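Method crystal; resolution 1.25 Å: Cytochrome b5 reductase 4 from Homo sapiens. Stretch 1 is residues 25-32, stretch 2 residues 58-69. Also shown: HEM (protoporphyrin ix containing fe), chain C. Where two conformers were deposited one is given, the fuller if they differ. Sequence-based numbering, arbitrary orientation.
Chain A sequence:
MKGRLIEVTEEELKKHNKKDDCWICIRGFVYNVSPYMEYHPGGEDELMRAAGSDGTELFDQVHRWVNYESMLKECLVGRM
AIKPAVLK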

# COMPACT_ATOMS: atom_id res chain seq x y z
N CYS A 25 3.31 -8.73 -0.67
CA CYS A 25 2.93 -9.65 -1.71
C CYS A 25 3.80 -9.42 -2.95
O CYS A 25 3.92 -8.28 -3.39
N ILE A 26 4.42 -10.47 -3.47
CA ILE A 26 5.15 -10.44 -4.72
C ILE A 26 4.58 -11.53 -5.62
O ILE A 26 4.62 -12.71 -5.28
N ARG A 27 3.98 -11.12 -6.73
CA ARG A 27 3.39 -12.06 -7.71
C ARG A 27 2.48 -13.08 -7.05
O ARG A 27 2.50 -14.27 -7.37
N GLY A 28 1.66 -12.59 -6.12
CA GLY A 28 0.65 -13.40 -5.44
C GLY A 28 1.12 -14.17 -4.23
O GLY A 28 0.30 -14.73 -3.50
N PHE A 29 2.43 -14.19 -3.99
CA PHE A 29 3.00 -14.87 -2.83
C PHE A 29 3.22 -13.85 -1.73
O PHE A 29 3.78 -12.76 -1.99
N VAL A 30 2.81 -14.19 -0.51
CA VAL A 30 2.88 -13.23 0.60
C VAL A 30 4.00 -13.67 1.53
O VAL A 30 4.06 -14.82 1.95
N TYR A 31 4.89 -12.73 1.86
CA TYR A 31 6.04 -12.98 2.70
C TYR A 31 6.04 -12.06 3.90
O TYR A 31 5.75 -10.87 3.76
N ASN A 32 6.41 -12.63 5.04
CA ASN A 32 6.71 -11.89 6.24
C ASN A 32 8.14 -11.39 6.15
O ASN A 32 9.06 -12.16 6.46
N LEU A 58 7.05 -2.31 -7.56
CA LEU A 58 8.26 -1.73 -7.01
C LEU A 58 9.44 -2.70 -7.20
O LEU A 58 10.54 -2.28 -7.57
N PHE A 59 9.22 -3.96 -6.87
CA PHE A 59 10.26 -4.99 -6.97
C PHE A 59 10.78 -5.07 -8.42
O PHE A 59 11.99 -5.13 -8.66
N ASP A 60 9.85 -5.06 -9.37
CA ASP A 60 10.21 -5.20 -10.77
C ASP A 60 10.93 -3.96 -11.30
O ASP A 60 11.65 -4.04 -12.28
N GLN A 61 10.70 -2.81 -10.69
CA GLN A 61 11.34 -1.58 -11.14
C GLN A 61 12.78 -1.45 -10.68
O GLN A 61 13.53 -0.64 -11.23
N VAL A 62 13.17 -2.24 -9.67
CA VAL A 62 14.53 -2.16 -9.15
C VAL A 62 15.35 -3.41 -9.39
O VAL A 62 16.56 -3.31 -9.61
N HIS A 63 14.75 -4.60 -9.33
CA HIS A 63 15.51 -5.84 -9.49
C HIS A 63 14.60 -7.01 -9.82
O HIS A 63 14.37 -7.90 -9.01
N ARG A 64 14.11 -7.02 -11.05
CA ARG A 64 13.12 -8.01 -11.47
C ARG A 64 13.60 -9.45 -11.34
O ARG A 64 12.78 -10.36 -11.25
N TRP A 65 14.92 -9.67 -11.33
CA TRP A 65 15.45 -11.05 -11.39
C TRP A 65 15.96 -11.56 -10.07
O TRP A 65 16.49 -12.67 -9.99
N VAL A 66 15.79 -10.78 -9.01
CA VAL A 66 16.20 -11.27 -7.69
C VAL A 66 15.37 -12.51 -7.33
O VAL A 66 14.16 -12.52 -7.54
N ASN A 67 16.04 -13.54 -6.79
CA ASN A 67 15.39 -14.80 -6.50
C ASN A 67 14.68 -14.79 -5.16
O ASN A 67 15.07 -15.44 -4.22
N TYR A 68 13.60 -14.03 -5.09
CA TYR A 68 12.88 -13.85 -3.82
C TYR A 68 12.25 -15.16 -3.34
O TYR A 68 12.17 -15.36 -2.13
N GLU A 69 11.83 -16.04 -4.25
CA GLU A 69 11.13 -17.27 -3.84
C GLU A 69 12.05 -18.13 -3.01
O GLU A 69 11.65 -18.65 -1.97

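The contact joins a two-stranded hairpin to a heme-bearing segment and buries 431 Å², both sides summed. A type I' turn from Ile26 to Phe29 closes the hairpin, fixed by Ile26 N to Phe29 O (2.8 Å) and Phe29 N to Ile26 O (2.9 Å). Ile26, Arg27, Phe29 and Tyr31 direct their CA-to-CB bonds toward stretch 2, whereas Cys25 and Val30 have side chains out of its reach. Gly28 sits in the turn at phi 86°, a value that by itself favours glycine.

Tyr68 is the main bump: stretch 1 covers 95 Å² of it, more than of any other residue here. With chi1 at 66° (p), its ring enters a hollow lined by Ile26, Arg27 and Tyr31. Ile26, m at both chi1 and chi2, lays Ile26 CG2 over one face of that ring, 3.7 Å from the Tyr68 ring centroid and 16° off the normal, the geometry of a CH-pi contact. Its other branch reaches a different wall, Ile26 CD1 lying 3.9 Å from Phe59 CB, so this one side chain fills the space between the two aromatic residues. Tyr31 (chi1 m) meets the edge of the Tyr68 ring, with Tyr31 CE2 3.7 Å from Tyr68 CD1; the ring planes stand at 81° and the centroids 5.9 Å apart.

Arg27 reaches along the exposed side of the contact to Asp60. Its chi1 of -98° lies between wells, followed by t and m, and the chain carries the guanidinium to Asp60 (chi1 m), whose CB points sideways although its carboxylate comes nearer. Two nearly straight hydrogen bonds form a bidentate salt bridge: NH1 of Arg27 to OD2 of Asp60 at 2.9 Å and 165°, and NH2 of Arg27 to OD1 of Asp60 at 2.8 Å and 166°. Tyr68 OH also lies near the guanidinium plane, 3.5 Å from Arg27 NE.

At the other end, Glu69 (chi1 -91°, between wells; chi2 t) points its CA-to-CB bond sideways, yet the end of its side chain comes nearer to the hairpin. Glu69 CG lies 3.6 Å from Tyr31 OH, and Glu69 OE2 sits over one face of the Phe29 ring (chi1 m), 4.1 Å from Phe29 CZ. Water 1 bridges the stretches here, 2.7 Å from Tyr31 OH and donating to Glu69 O at 2.8 Å.

The heme extends this packing on the stretch 2 side. His63 NE2 binds HEM FE at 2.0 Å, Tyr68 CB approaches HEM CBC at 3.3 Å, and Phe59 (chi1 t) brings Phe59 CE1 within 3.9 Å of HEM C2C. Phe59 and Tyr68 therefore touch both the hairpin and the porphyrin.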

# COMPACT_ATOMS: atom_id res chain seq x y z
CB CYS A 25 1.46 -9.42 -2.06
SG CYS A 25 0.90 -10.22 -3.55
CB ILE A 26 6.66 -10.66 -4.55
CG1 ILE A 26 7.28 -9.66 -3.55
CG2 ILE A 26 7.36 -10.57 -5.92
CD1 ILE A 26 7.36 -8.24 -4.03
CB ARG A 27 4.47 -12.73 -8.58
CG ARG A 27 4.65 -12.05 -9.94
CD ARG A 27 5.87 -12.57 -10.69
NE ARG A 27 7.09 -11.97 -10.17
CZ ARG A 27 7.54 -10.77 -10.53
NH1 ARG A 27 6.88 -10.04 -11.42
NH2 ARG A 27 8.65 -10.30 -9.97
CB PHE A 29 4.32 -15.53 -3.24
CG PHE A 29 4.15 -16.79 -4.05
CD1 PHE A 29 4.48 -18.02 -3.51
CD2 PHE A 29 3.65 -16.76 -5.33
CE1 PHE A 29 4.35 -19.19 -4.25
CE2 PHE A 29 3.49 -17.93 -6.07
CZ PHE A 29 3.84 -19.13 -5.52
CB VAL A 30 1.53 -13.13 1.36
CG1 VAL A 30 1.62 -12.17 2.53
CG2 VAL A 30 0.41 -12.73 0.43
CB TYR A 31 7.33 -12.72 1.90
CG TYR A 31 7.51 -13.72 0.77
CD1 TYR A 31 8.04 -14.99 1.01
CD2 TYR A 31 7.13 -13.38 -0.52
CE1 TYR A 31 8.15 -15.91 -0.02
CE2 TYR A 31 7.26 -14.28 -1.55
CZ TYR A 31 7.77 -15.54 -1.31
OH TYR A 31 7.87 -16.42 -2.35
CB ASN A 32 6.59 -12.79 7.46
CG ASN A 32 6.99 -12.07 8.72
OD1 ASN A 32 6.87 -10.84 8.81
ND2 ASN A 32 7.49 -12.80 9.68
CB LEU A 58 8.08 -1.41 -5.53
CG LEU A 58 7.21 -0.19 -5.20
CD1 LEU A 58 6.83 -0.16 -3.71
CD2 LEU A 58 7.93 1.10 -5.62
CB PHE A 59 9.65 -6.34 -6.53
CG PHE A 59 10.61 -7.51 -6.53
CD1 PHE A 59 11.27 -7.87 -5.37
CD2 PHE A 59 10.87 -8.23 -7.68
CE1 PHE A 59 12.16 -8.96 -5.37
CE2 PHE A 59 11.75 -9.28 -7.70
CZ PHE A 59 12.40 -9.63 -6.53
CB ASP A 60 8.99 -5.51 -11.62
CG ASP A 60 8.52 -6.93 -11.49
OD1 ASP A 60 9.23 -7.75 -10.87
OD2 ASP A 60 7.43 -7.22 -12.01
CB GLN A 61 10.50 -0.37 -10.77
CG GLN A 61 10.67 0.28 -9.46
CD GLN A 61 9.79 1.54 -9.35
OE1 GLN A 61 8.77 1.65 -10.02
NE2 GLN A 61 10.18 2.47 -8.48
CB VAL A 62 14.53 -1.78 -7.65
CG1 VAL A 62 13.74 -2.74 -6.78
CG2 VAL A 62 15.96 -1.57 -7.17
CB HIS A 63 16.37 -6.16 -8.26
CG HIS A 63 15.72 -5.91 -6.94
ND1 HIS A 63 14.50 -6.45 -6.58
CD2 HIS A 63 16.18 -5.28 -5.84
CE1 HIS A 63 14.22 -6.10 -5.34
NE2 HIS A 63 15.23 -5.39 -4.86
CB ARG A 64 12.68 -7.74 -12.90
CG ARG A 64 13.73 -7.90 -13.91
CD ARG A 64 13.35 -7.08 -15.09
NE ARG A 64 12.76 -7.86 -16.16
CZ ARG A 64 12.18 -7.30 -17.22
NH1 ARG A 64 12.09 -5.98 -17.33
NH2 ARG A 64 11.70 -8.09 -18.16
CB TRP A 65 16.52 -11.20 -12.49
CG TRP A 65 16.04 -10.73 -13.84
CD1 TRP A 65 16.52 -9.69 -14.57
CD2 TRP A 65 14.95 -11.26 -14.59
NE1 TRP A 65 15.82 -9.55 -15.72
CE2 TRP A 65 14.83 -10.49 -15.76
CE3 TRP A 65 14.06 -12.32 -14.38
CZ2 TRP A 65 13.88 -10.76 -16.73
CZ3 TRP A 65 13.08 -12.57 -15.34
CH2 TRP A 65 13.00 -11.78 -16.50
CB VAL A 66 16.08 -10.15 -6.62
CG1 VAL A 66 15.90 -10.68 -5.19
CG2 VAL A 66 17.32 -9.29 -6.68
CB ASN A 67 16.43 -15.90 -6.54
CG ASN A 67 15.81 -17.29 -6.71
OD1 ASN A 67 14.60 -17.51 -6.49
ND2 ASN A 67 16.66 -18.24 -7.07
CB TYR A 68 11.81 -12.75 -3.90
CG TYR A 68 10.69 -13.09 -4.84
CD1 TYR A 68 9.58 -13.80 -4.39
CD2 TYR A 68 10.80 -12.82 -6.19
CE1 TYR A 68 8.58 -14.16 -5.27
CE2 TYR A 68 9.81 -13.17 -7.06
CZ TYR A 68 8.70 -13.84 -6.61
OH TYR A 68 7.72 -14.19 -7.51
CB GLU A 69 10.57 -18.06 -5.04
CG GLU A 69 9.16 -17.68 -5.42
CD GLU A 69 8.66 -18.41 -6.65
OE1 GLU A 69 9.42 -19.24 -7.21
OE2 GLU A 69 7.50 -18.16 -7.06
CHA HEM C . 18.77 -4.22 -3.74
CHB HEM C . 14.68 -1.66 -3.37
CHC HEM C . 12.24 -5.63 -2.26
CHD HEM C . 16.33 -8.16 -2.41
C1A HEM C . 17.86 -3.20 -3.73
C2A HEM C . 18.13 -1.82 -4.05
C3A HEM C . 17.02 -1.12 -3.94
C4A HEM C . 15.98 -2.03 -3.54
CMA HEM C . 16.82 0.39 -4.21
CAA HEM C . 19.50 -1.30 -4.47
CBA HEM C . 19.43 -1.35 -5.98
CGA HEM C . 20.51 -0.56 -6.64
O1A HEM C . 20.65 -0.85 -7.85
O2A HEM C . 21.18 0.30 -5.99
C1B HEM C . 13.64 -2.51 -3.11
C2B HEM C . 12.24 -2.14 -3.01
C3B HEM C . 11.57 -3.24 -2.70
C4B HEM C . 12.51 -4.34 -2.60
CMB HEM C . 11.68 -0.73 -3.22
CAB HEM C . 10.04 -3.33 -2.49
CBB HEM C . 9.35 -4.40 -2.91
C1C HEM C . 13.15 -6.64 -2.12
C2C HEM C . 12.92 -7.99 -1.65
C3C HEM C . 14.06 -8.64 -1.72
C4C HEM C . 15.05 -7.76 -2.21
CMC HEM C . 11.59 -8.56 -1.18
CAC HEM C . 14.41 -10.08 -1.34
CBC HEM C . 13.57 -11.06 -1.61
C1D HEM C . 17.32 -7.38 -2.91
C2D HEM C . 18.58 -7.89 -3.36
C3D HEM C . 19.36 -6.66 -3.77
C4D HEM C . 18.49 -5.54 -3.52
CMD HEM C . 19.01 -9.37 -3.40
CAD HEM C . 20.77 -6.67 -4.38
CBD HEM C . 20.68 -7.04 -5.87
CGD HEM C . 22.11 -7.03 -6.39
O1D HEM C . 22.98 -7.70 -5.79
O2D HEM C . 22.35 -6.32 -7.40
NA HEM C . 16.52 -3.29 -3.40
NB HEM C . 13.78 -3.85 -2.86
NC HEM C . 14.48 -6.54 -2.45
ND HEM C . 17.29 -6.01 -3.01
FE HEM C . 15.51 -4.95 -2.93
O HOH W 1 8.94 -18.75 -1.38